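Local coordinates for CEL61B (Hypocrea jecorina, PDB 2VTC), which cleaves cellulose oxidatively as a copper-dependent lytic polysaccharide monooxygenase of family AA9, once classified as glycoside hydrolase family 61, at the glycan on Asn25. Coordinates in Å, arbitrary orientation; residue numbers count along the deposited sequence, not the author numbering.

The glycan on Asn25. Residues 24-25, 32, 100-104, 159. With NAG (2-acetamido-2-deoxy-beta-D-glucopyranose), chain B; NAG (2-acetamido-2-deoxy-beta-D-glucopyranose), chain C.
Asn25 lies in strand 22-28 with an almost fully extended backbone, while strand 96-102 runs into a cis peptide bond before Pro103, and the glycan lies across these segments and the start of strand 31-34. The Asn25 side chain takes the crowded position between backbone N and carbonyl carbon (chi1 52°), and its amide ND2 is bonded covalently to C1 of the chain B NAG at 1.5 Å, the N-glycosidic link. Asn25 ND2 also hydrogen-bonds a water (O) at 3.1 Å, and that water O lies 2.9 Å from O7, the acetamide oxygen of the chain B NAG, bridging linkage and N-acetyl arm. Tyr32, with CG anti to its backbone N (chi1 -176°), brings the hydroxyl end of its ring against this acetamide, CZ standing 3.6 Å from the methyl carbon C8 of the chain B NAG. Gln24 reaches along the ring-oxygen side on a chain extended beyond CG, and its tip NE2 hydrogen-bonds the 6-hydroxyl O6 of the chain B NAG at 2.7 Å. Gln100 is bent at its second torsion, which leaves CG packed 3.6 Å from C5 of the chain B NAG. The second NAG, chain C, is less buried (90 of 295 Å² hidden, against 164 of 285 Å²). N2 of the chain C NAG donates to the backbone O of Pro103 at 2.7 Å, nearly straight at the hydrogen (169°) but from above the carbonyl plane. The 3-hydroxyl O3 of the chain B NAG donates to the ring oxygen O5 of the chain C NAG at 3.0 Å, which should restrain their glycosidic rotation. The site thus holds the N-linked chitobiose core against the protein surface, which may stabilise this secreted enzyme locally.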
# COMPACT_ATOMS: atom_id res chain seq x y z
N GLN A 24 -8.25 -4.51 5.90
CA GLN A 24 -9.68 -4.86 5.94
C GLN A 24 -10.59 -3.67 6.17
O GLN A 24 -11.80 -3.71 5.85
CB GLN A 24 -9.94 -5.95 7.00
CG GLN A 24 -9.33 -7.27 6.66
CD GLN A 24 -10.06 -8.45 7.30
OE1 GLN A 24 -10.16 -9.53 6.70
NE2 GLN A 24 -10.55 -8.26 8.51
N ASN A 25 -10.01 -2.63 6.76
CA ASN A 25 -10.68 -1.39 7.04
C ASN A 25 -9.64 -0.35 7.42
O ASN A 25 -8.43 -0.66 7.49
CB ASN A 25 -11.78 -1.54 8.12
CG ASN A 25 -11.29 -2.22 9.41
OD1 ASN A 25 -10.48 -1.65 10.15
ND2 ASN A 25 -11.84 -3.42 9.69
N TYR A 32 -14.46 5.39 10.96
CA TYR A 32 -14.40 4.07 10.32
C TYR A 32 -14.82 4.04 8.84
O TYR A 32 -15.83 4.64 8.44
CB TYR A 32 -15.26 3.06 11.08
CG TYR A 32 -15.19 1.65 10.55
CD1 TYR A 32 -14.21 0.76 10.99
CD2 TYR A 32 -16.10 1.20 9.59
CE1 TYR A 32 -14.14 -0.52 10.52
CE2 TYR A 32 -16.04 -0.10 9.10
CZ TYR A 32 -15.05 -0.95 9.56
OH TYR A 32 -14.98 -2.24 9.09
N GLN A 100 -5.72 -0.62 8.87
CA GLN A 100 -5.85 -1.76 9.78
C GLN A 100 -5.68 -3.06 9.01
O GLN A 100 -6.51 -3.44 8.18
CB GLN A 100 -7.20 -1.71 10.51
CG GLN A 100 -7.53 -2.99 11.30
CD GLN A 100 -6.69 -3.14 12.57
OE1 GLN A 100 -5.78 -3.98 12.64
NE2 GLN A 100 -7.00 -2.33 13.56
N TRP A 101 -4.58 -3.76 9.30
CA TRP A 101 -4.31 -5.04 8.67
C TRP A 101 -4.94 -6.19 9.47
O TRP A 101 -5.17 -6.08 10.68
CB TRP A 101 -2.79 -5.26 8.55
CG TRP A 101 -2.12 -4.34 7.55
CD1 TRP A 101 -1.76 -3.05 7.75
CD2 TRP A 101 -1.75 -4.68 6.21
NE1 TRP A 101 -1.18 -2.54 6.61
CE2 TRP A 101 -1.15 -3.52 5.65
CE3 TRP A 101 -1.85 -5.84 5.43
CZ2 TRP A 101 -0.66 -3.48 4.33
CZ3 TRP A 101 -1.36 -5.81 4.10
CH2 TRP A 101 -0.77 -4.62 3.57
N GLY A 102 -5.24 -7.28 8.77
CA GLY A 102 -5.90 -8.41 9.42
C GLY A 102 -6.23 -9.51 8.44
O GLY A 102 -5.78 -9.47 7.28
N PRO A 103 -7.04 -10.50 8.87
CA PRO A 103 -7.73 -10.59 10.19
C PRO A 103 -6.83 -11.05 11.36
O PRO A 103 -7.17 -10.80 12.53
CB PRO A 103 -8.82 -11.64 9.94
CG PRO A 103 -8.27 -12.52 8.83
CD PRO A 103 -7.33 -11.65 8.00
N GLY A 104 -5.72 -11.70 11.05
CA GLY A 104 -4.80 -12.16 12.09
C GLY A 104 -3.64 -11.21 12.32
O GLY A 104 -3.43 -10.26 11.56
N ASN A 159 -1.48 -4.10 14.47
CA ASN A 159 -1.71 -4.24 13.02
C ASN A 159 -2.16 -2.93 12.36
O ASN A 159 -2.74 -2.98 11.28
CB ASN A 159 -2.74 -5.34 12.73
CG ASN A 159 -2.11 -6.70 12.49
OD1 ASN A 159 -2.66 -7.52 11.74
ND2 ASN A 159 -0.96 -6.97 13.11
C1 NAG B . -11.39 -4.13 10.88
C2 NAG B . -12.57 -4.90 11.49
C3 NAG B . -12.14 -5.77 12.69
C4 NAG B . -10.87 -6.59 12.41
C5 NAG B . -9.83 -5.74 11.65
C6 NAG B . -8.59 -6.51 11.20
C7 NAG B . -14.92 -4.22 11.47
C8 NAG B . -15.95 -3.31 12.07
N2 NAG B . -13.66 -4.02 11.88
O3 NAG B . -13.21 -6.63 13.05
O4 NAG B . -10.28 -7.04 13.62
O5 NAG B . -10.42 -5.11 10.51
O6 NAG B . -8.91 -7.75 10.61
O7 NAG B . -15.24 -5.08 10.65
C1 NAG C . -10.36 -8.48 13.74
C2 NAG C . -9.27 -8.96 14.71
C3 NAG C . -9.44 -10.43 15.12
C4 NAG C . -10.89 -10.78 15.44
C5 NAG C . -11.82 -10.29 14.32
C6 NAG C . -13.29 -10.60 14.61
C7 NAG C . -7.14 -7.74 14.47
C8 NAG C . -5.75 -7.78 13.91
N2 NAG C . -7.93 -8.76 14.15
O3 NAG C . -8.64 -10.67 16.25
O4 NAG C . -11.04 -12.17 15.63
O5 NAG C . -11.65 -8.88 14.19
O6 NAG C . -13.69 -9.93 15.78
O7 NAG C . -7.48 -6.78 15.16
O HOH W 1 -13.74 -5.32 8.17